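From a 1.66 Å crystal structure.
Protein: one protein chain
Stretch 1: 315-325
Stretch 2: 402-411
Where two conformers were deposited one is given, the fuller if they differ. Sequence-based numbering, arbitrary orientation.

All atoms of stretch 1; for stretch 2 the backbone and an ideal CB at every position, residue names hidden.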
ATOM      1  N   VAL A 315      29.041 -17.870 -18.556  1.00 18.60           N
ATOM      2  CA  VAL A 315      30.326 -17.552 -17.975  1.00 18.83           C
ATOM      3  C   VAL A 315      30.177 -16.805 -16.635  1.00 20.26           C
ATOM      4  O   VAL A 315      29.663 -15.660 -16.628  1.00 18.63           O
ATOM      5  CB  VAL A 315      31.176 -16.669 -18.955  1.00 18.79           C
ATOM      6  CG1 VAL A 315      32.514 -16.306 -18.392  1.00 18.66           C
ATOM      7  CG2 VAL A 315      31.391 -17.317 -20.339  1.00 19.61           C
ATOM      8  N   TRP A 316      30.608 -17.398 -15.530  1.00 17.83           N
ATOM      9  CA  TRP A 316      30.610 -16.739 -14.257  1.00 15.63           C
ATOM     10  C   TRP A 316      31.626 -15.591 -14.321  1.00 15.51           C
ATOM     11  O   TRP A 316      32.738 -15.747 -14.885  1.00 15.92           O
ATOM     12  CB  TRP A 316      31.035 -17.711 -13.167  1.00 15.23           C
ATOM     13  CG  TRP A 316      30.995 -17.337 -11.751  1.00 15.65           C
ATOM     14  CD1 TRP A 316      30.129 -17.752 -10.827  1.00 15.82           C
ATOM     15  CD2 TRP A 316      32.006 -16.588 -10.991  1.00 14.94           C
ATOM     16  NE1 TRP A 316      30.438 -17.312  -9.601  1.00 18.04           N
ATOM     17  CE2 TRP A 316      31.581 -16.576  -9.659  1.00 15.29           C
ATOM     18  CE3 TRP A 316      33.103 -15.808 -11.350  1.00 15.93           C
ATOM     19  CZ2 TRP A 316      32.267 -15.926  -8.659  1.00 18.28           C
ATOM     20  CZ3 TRP A 316      33.823 -15.211 -10.346  1.00 16.16           C
ATOM     21  CH2 TRP A 316      33.412 -15.236  -9.018  1.00 15.52           C
ATOM     22  N   PHE A 317      31.185 -14.424 -13.837  1.00 17.44           N
ATOM     23  CA  PHE A 317      32.064 -13.241 -13.779  1.00 16.96           C
ATOM     24  C   PHE A 317      31.883 -12.369 -12.580  1.00 18.44           C
ATOM     25  O   PHE A 317      30.789 -12.299 -12.026  1.00 17.63           O
ATOM     26  CB  PHE A 317      31.947 -12.374 -15.086  1.00 17.27           C
ATOM     27  CG  PHE A 317      30.771 -11.450 -15.142  1.00 15.72           C
ATOM     28  CD1 PHE A 317      29.522 -11.932 -15.458  1.00 16.79           C
ATOM     29  CD2 PHE A 317      30.942 -10.085 -14.972  1.00 17.91           C
ATOM     30  CE1 PHE A 317      28.421 -11.126 -15.510  1.00 17.42           C
ATOM     31  CE2 PHE A 317      29.827  -9.230 -15.113  1.00 16.65           C
ATOM     32  CZ  PHE A 317      28.571  -9.768 -15.387  1.00 16.19           C
ATOM     33  N   GLY A 318      33.004 -11.721 -12.194  1.00 17.23           N
ATOM     34  CA  GLY A 318      33.116 -10.809 -11.080  1.00 16.31           C
ATOM     35  C   GLY A 318      33.351  -9.383 -11.535  1.00 16.47           C
ATOM     36  O   GLY A 318      34.154  -9.128 -12.398  1.00 16.45           O
ATOM     37  N   SER A 319      32.574  -8.459 -10.968  1.00 17.82           N
ATOM     38  CA  SER A 319      32.603  -7.043 -11.383  1.00 18.61           C
ATOM     39  C   SER A 319      32.312  -6.100 -10.199  1.00 18.34           C
ATOM     40  O   SER A 319      31.901  -6.519  -9.093  1.00 17.66           O
ATOM     41  CB  SER A 319      31.591  -6.763 -12.511  1.00 19.09           C
ATOM     42  OG  SER A 319      30.251  -6.916 -12.101  1.00 18.21           O
ATOM     43  N   ASP A 320      32.483  -4.806 -10.449  1.00 18.86           N
ATOM     44  CA  ASP A 320      32.078  -3.794  -9.448  1.00 16.94           C
ATOM     45  C   ASP A 320      30.751  -3.233  -9.913  1.00 18.20           C
ATOM     46  O   ASP A 320      30.707  -2.240 -10.618  1.00 19.30           O
ATOM     47  CB  ASP A 320      33.152  -2.723  -9.361  1.00 18.56           C
ATOM     48  CG  ASP A 320      32.978  -1.750  -8.244  1.00 16.78           C
ATOM     49  OD1 ASP A 320      31.921  -1.700  -7.631  1.00 19.62           O
ATOM     50  OD2 ASP A 320      33.968  -1.001  -7.950  1.00 17.11           O
ATOM     51  N   VAL A 321      29.643  -3.864  -9.488  1.00 16.78           N
ATOM     52  CA  VAL A 321      28.358  -3.598 -10.081  1.00 18.57           C
ATOM     53  C   VAL A 321      27.830  -2.200  -9.718  1.00 20.74           C
ATOM     54  O   VAL A 321      27.042  -1.666 -10.471  1.00 20.10           O
ATOM     55  CB  VAL A 321      27.354  -4.663  -9.620  1.00 21.25           C
ATOM     56  CG1 VAL A 321      26.954  -4.489  -8.131  1.00 24.88           C
ATOM     57  CG2 VAL A 321      26.171  -4.731 -10.545  1.00 21.86           C
ATOM     58  N   GLY A 322      28.312  -1.649  -8.607  1.00 19.45           N
ATOM     59  CA  GLY A 322      27.939  -0.291  -8.150  1.00 21.62           C
ATOM     60  C   GLY A 322      28.527   0.835  -8.951  1.00 20.01           C
ATOM     61  O   GLY A 322      28.066   1.923  -8.834  1.00 17.53           O
ATOM     62  N   GLN A 323      29.504   0.536  -9.801  1.00 17.29           N
ATOM     63  CA  GLN A 323      30.095   1.556 -10.711  1.00 17.35           C
ATOM     64  C   GLN A 323      29.208   1.793 -11.906  1.00 16.42           C
ATOM     65  O   GLN A 323      28.794   0.834 -12.586  1.00 16.52           O
ATOM     66  CB  GLN A 323      31.435   1.097 -11.197  1.00 16.25           C
ATOM     67  CG  GLN A 323      32.456   0.989 -10.088  1.00 17.57           C
ATOM     68  CD  GLN A 323      33.014   2.341  -9.584  1.00 21.26           C
ATOM     69  OE1 GLN A 323      32.810   3.399 -10.194  1.00 22.56           O
ATOM     70  NE2 GLN A 323      33.754   2.285  -8.519  1.00 19.60           N
ATOM     71  N   SER A 324      28.901   3.073 -12.178  1.00 16.33           N
ATOM     72  CA  SER A 324      28.346   3.505 -13.488  1.00 18.67           C
ATOM     73  C   SER A 324      27.213   2.581 -13.937  1.00 17.66           C
ATOM     74  O   SER A 324      27.140   2.026 -15.028  1.00 18.98           O
ATOM     75  CB  SER A 324      29.509   3.724 -14.492  1.00 21.56           C
ATOM     76  OG  SER A 324      29.057   4.218 -15.706  1.00 27.58           O
ATOM     77  N   SER A 325      26.228   2.475 -13.036  1.00 19.05           N
ATOM     78  CA  SER A 325      25.172   1.550 -13.190  1.00 18.38           C
ATOM     79  C   SER A 325      23.807   2.082 -12.749  1.00 15.13           C
ATOM     80  O   SER A 325      23.685   2.735 -11.749  1.00 16.43           O
ATOM     81  CB  SER A 325      25.458   0.218 -12.437  1.00 15.77           C
ATOM     82  OG  SER A 325      25.627   0.465 -11.080  1.00 17.39           O
ATOM     83  N   UNK A 402      32.330  -0.973 -23.116  1.00 16.86           N
ATOM     84  CA  UNK A 402      33.180  -0.067 -22.325  1.00 18.60           C
ATOM     85  C   UNK A 402      33.136  -0.312 -20.842  1.00 16.78           C
ATOM     86  O   UNK A 402      34.159  -0.173 -20.131  1.00 19.87           O
ATOM     87  CB  UNK A 402      32.777   1.385 -22.589  1.00 18.60           C
ATOM     88  N   UNK A 403      31.925  -0.595 -20.339  1.00 17.20           N
ATOM     89  CA  UNK A 403      31.757  -0.930 -18.958  1.00 15.96           C
ATOM     90  C   UNK A 403      32.521  -2.193 -18.597  1.00 17.76           C
ATOM     91  O   UNK A 403      33.148  -2.233 -17.571  1.00 16.81           O
ATOM     92  CB  UNK A 403      30.270  -1.091 -18.635  1.00 15.96           C
ATOM     93  N   UNK A 404      32.398  -3.209 -19.415  1.00 18.81           N
ATOM     94  CA  UNK A 404      33.094  -4.524 -19.178  1.00 18.42           C
ATOM     95  C   UNK A 404      34.617  -4.235 -19.062  1.00 17.55           C
ATOM     96  O   UNK A 404      35.271  -4.674 -18.129  1.00 17.95           O
ATOM     97  CB  UNK A 404      32.815  -5.518 -20.308  1.00 18.42           C
ATOM     98  N   UNK A 405      35.152  -3.443 -19.972  1.00 17.62           N
ATOM     99  CA  UNK A 405      36.590  -3.093 -19.937  1.00 17.60           C
ATOM    100  C   UNK A 405      37.040  -2.552 -18.620  1.00 18.04           C
ATOM    101  O   UNK A 405      38.116  -2.833 -18.122  1.00 19.28           O
ATOM    102  CB  UNK A 405      36.915  -2.063 -21.021  1.00 17.60           C
ATOM    103  N   UNK A 406      36.236  -1.663 -18.064  1.00 17.97           N
ATOM    104  CA  UNK A 406      36.625  -0.986 -16.883  1.00 17.86           C
ATOM    105  C   UNK A 406      36.337  -1.757 -15.614  1.00 16.52           C
ATOM    106  O   UNK A 406      37.127  -1.730 -14.679  1.00 17.04           O
ATOM    107  CB  UNK A 406      35.932   0.377 -16.834  1.00 17.86           C
ATOM    108  N   UNK A 407      35.173  -2.431 -15.536  1.00 16.27           N
ATOM    109  CA  UNK A 407      34.642  -2.838 -14.269  1.00 16.58           C
ATOM    110  C   UNK A 407      34.477  -4.352 -14.061  1.00 15.92           C
ATOM    111  O   UNK A 407      34.130  -4.785 -12.959  1.00 16.72           O
ATOM    112  CB  UNK A 407      33.286  -2.155 -14.081  1.00 16.58           C
ATOM    113  N   UNK A 408      34.745  -5.115 -15.096  1.00 17.42           N
ATOM    114  CA  UNK A 408      34.842  -6.576 -14.920  1.00 16.53           C
ATOM    115  C   UNK A 408      36.291  -6.973 -14.607  1.00 18.63           C
ATOM    116  O   UNK A 408      37.226  -6.591 -15.375  1.00 20.66           O
ATOM    117  CB  UNK A 408      34.351  -7.306 -16.172  1.00 16.53           C
ATOM    118  N   UNK A 409      36.456  -7.731 -13.521  1.00 16.80           N
ATOM    119  CA  UNK A 409      37.747  -8.161 -13.050  1.00 19.76           C
ATOM    120  C   UNK A 409      38.012  -9.665 -13.148  1.00 21.02           C
ATOM    121  O   UNK A 409      39.184 -10.021 -13.124  1.00 19.75           O
ATOM    122  CB  UNK A 409      37.907  -7.717 -11.595  1.00 19.76           C
ATOM    123  N   UNK A 410      36.971 -10.481 -13.304  0.50 19.70           N
ATOM    124  CA  UNK A 410      37.145 -11.926 -13.300  0.50 19.53           C
ATOM    125  C   UNK A 410      36.137 -12.631 -14.176  0.50 19.83           C
ATOM    126  O   UNK A 410      34.976 -12.223 -14.230  0.50 18.57           O
ATOM    127  CB  UNK A 410      37.047 -12.464 -11.871  0.50 19.53           C
ATOM    128  N   UNK A 411      36.602 -13.670 -14.878  1.00 18.95           N
ATOM    129  CA  UNK A 411      35.720 -14.592 -15.594  1.00 18.22           C
ATOM    130  C   UNK A 411      36.274 -16.019 -15.286  1.00 22.01           C
ATOM    131  O   UNK A 411      37.453 -16.153 -14.955  1.00 20.61           O
ATOM    132  CB  UNK A 411      35.683 -14.292 -17.094  1.00 18.22           C
TER

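Stretch 2 runs as a helix from 402 to 407, then turns into a strand that pairs antiparallel with Val315 to Ser319. At 402 the CB lies out of reach of stretch 1, so this contact sets no rule; the residue is Ala402.

Position 403 points toward stretch 1, yet no atom there comes within 5.5 Å of its ideal CB. Only a long side chain could cross that gap, and the carbonyls beyond it, those of Gln323 and Ser324, reward one that ends in a donor. A long amide, a basic residue or an indole would suit. The residue is Trp403: NE1 donates to Gln323 O at 2.8 Å, while the far side of the ring system brings CZ2 to 3.4 Å from Asp320 O and CH2 to 3.6 Å from Ser319 OG.

Positions 404, 405 and 406 have helical backbones and no stretch 1 atom near their CBs. Many residues would fit; they are Phe404, Asp405 and Gln406.

At 407 the CB points toward stretch 1, 4.3 Å from Asp320 O and 4.7 Å from Gln323 CB. The aliphatic part of Gln323 offers a surface for a large apolar or aromatic group. Phe407 lays its ring face against it, with Gln323 CB 3.5 Å from the ring centroid. Its backbone serves too, as Asp320 N donates to Phe407 O at 3.0 Å.

Position 408 leaves helical angles and enters the sheet opposite Ser319, on the face carrying Phe317 and Ser319. With Phe317 CD2 4.6 Å from the ideal CB, a beta-branched or modest apolar residue fits. Val408 puts CG2 3.9 Å from Phe317 CD2.

Position 409 is the extra residue of a beta bulge, its CB directed sideways. Several side chains could lie along Asp320. Tyr409 does, with CE2 4.1 Å from Asp320 CB; its N donates to Gly318 O at 2.9 Å.

Position 410 pairs with Gly318, whose lack of a side chain leaves space beside the Trp316 ring, 4.5 Å from the ideal CB at CZ3. A flexible or flat side chain would suit. Gln410 brings NE2 to 3.2 Å from Trp316 CZ3, at the ring edge. That amide fills space beside the glycine: an ideal CB on Gly318 would sit just 3.2 Å from Gln410 NE2. Gly318 N donates to Gln410 O at 2.9 Å, and Gln410 N returns a bond to Gly318 O at 3.3 Å.

Position 411, opposite Phe317, has Val315 CG1 4.0 Å from its ideal CB, favouring a compact branched apolar residue. Val411 packs CG1 3.9 Å from Phe317 CB.

Stretch 2, residues 402-411: AWFDQFVYQV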
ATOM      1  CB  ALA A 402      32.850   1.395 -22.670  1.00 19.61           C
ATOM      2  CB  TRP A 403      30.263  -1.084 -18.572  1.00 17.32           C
ATOM      3  CG  TRP A 403      29.979  -1.085 -17.075  1.00 17.05           C
ATOM      4  CD1 TRP A 403      29.592  -0.015 -16.311  1.00 17.22           C
ATOM      5  CD2 TRP A 403      30.039  -2.205 -16.170  1.00 16.81           C
ATOM      6  NE1 TRP A 403      29.370  -0.402 -15.010  1.00 15.85           N
ATOM      7  CE2 TRP A 403      29.637  -1.742 -14.903  1.00 16.76           C
ATOM      8  CE3 TRP A 403      30.406  -3.536 -16.322  1.00 15.54           C
ATOM      9  CZ2 TRP A 403      29.610  -2.548 -13.774  1.00 17.09           C
ATOM     10  CZ3 TRP A 403      30.327  -4.362 -15.191  1.00 16.88           C
ATOM     11  CH2 TRP A 403      29.951  -3.857 -13.942  1.00 17.81           C
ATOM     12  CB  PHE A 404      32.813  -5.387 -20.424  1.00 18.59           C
ATOM     13  CG  PHE A 404      33.258  -6.795 -20.298  1.00 19.91           C
ATOM     14  CD1 PHE A 404      32.305  -7.781 -20.243  1.00 21.34           C
ATOM     15  CD2 PHE A 404      34.617  -7.152 -20.153  1.00 20.52           C
ATOM     16  CE1 PHE A 404      32.669  -9.116 -20.113  1.00 20.75           C
ATOM     17  CE2 PHE A 404      34.983  -8.519 -20.029  1.00 20.09           C
ATOM     18  CZ  PHE A 404      33.975  -9.472 -20.027  1.00 19.08           C
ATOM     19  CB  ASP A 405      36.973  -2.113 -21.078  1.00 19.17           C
ATOM     20  CG  ASP A 405      36.929  -2.738 -22.452  1.00 22.75           C
ATOM     21  OD1 ASP A 405      36.726  -3.965 -22.580  1.00 20.88           O
ATOM     22  OD2 ASP A 405      37.057  -1.982 -23.443  1.00 24.29           O
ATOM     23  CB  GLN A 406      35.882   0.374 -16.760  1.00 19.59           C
ATOM     24  CG  GLN A 406      36.153   1.508 -17.741  1.00 19.51           C
ATOM     25  CD  GLN A 406      37.622   1.761 -17.939  1.00 21.21           C
ATOM     26  OE1 GLN A 406      38.426   1.865 -17.006  1.00 23.03           O
ATOM     27  NE2 GLN A 406      37.975   1.832 -19.161  1.00 22.34           N
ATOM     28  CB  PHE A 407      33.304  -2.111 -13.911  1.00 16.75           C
ATOM     29  CG  PHE A 407      33.467  -0.628 -13.858  1.00 17.20           C
ATOM     30  CD1 PHE A 407      34.408  -0.057 -13.000  1.00 17.90           C
ATOM     31  CD2 PHE A 407      32.853   0.187 -14.763  1.00 18.96           C
ATOM     32  CE1 PHE A 407      34.595   1.337 -12.973  1.00 18.47           C
ATOM     33  CE2 PHE A 407      33.051   1.572 -14.748  1.00 17.19           C
ATOM     34  CZ  PHE A 407      33.931   2.136 -13.845  1.00 17.80           C
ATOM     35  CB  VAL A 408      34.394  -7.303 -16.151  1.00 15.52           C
ATOM     36  CG1 VAL A 408      34.642  -8.878 -16.078  1.00 16.03           C
ATOM     37  CG2 VAL A 408      32.938  -7.018 -16.438  1.00 15.90           C
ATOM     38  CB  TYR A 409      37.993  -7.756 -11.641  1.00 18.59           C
ATOM     39  CG  TYR A 409      37.905  -6.230 -11.408  1.00 20.06           C
ATOM     40  CD1 TYR A 409      38.956  -5.435 -11.708  1.00 19.76           C
ATOM     41  CD2 TYR A 409      36.765  -5.641 -10.842  1.00 20.12           C
ATOM     42  CE1 TYR A 409      38.929  -4.057 -11.560  1.00 20.81           C
ATOM     43  CE2 TYR A 409      36.757  -4.248 -10.622  1.00 20.53           C
ATOM     44  CZ  TYR A 409      37.846  -3.464 -10.974  1.00 21.78           C
ATOM     45  OH  TYR A 409      37.829  -2.099 -10.773  1.00 24.14           O
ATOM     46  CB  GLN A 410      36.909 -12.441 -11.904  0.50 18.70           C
ATOM     47  CG  GLN A 410      37.829 -11.959 -10.834  0.50 19.50           C
ATOM     48  CD  GLN A 410      37.504 -12.687  -9.568  0.50 18.56           C
ATOM     49  OE1 GLN A 410      38.150 -12.515  -8.501  0.50 19.15           O
ATOM     50  NE2 GLN A 410      36.458 -13.488  -9.663  0.50 16.40           N
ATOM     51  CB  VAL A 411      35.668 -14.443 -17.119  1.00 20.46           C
ATOM     52  CG1 VAL A 411      34.816 -13.243 -17.518  1.00 22.75           C
ATOM     53  CG2 VAL A 411      37.058 -14.324 -17.726  1.00 21.65           C
TER
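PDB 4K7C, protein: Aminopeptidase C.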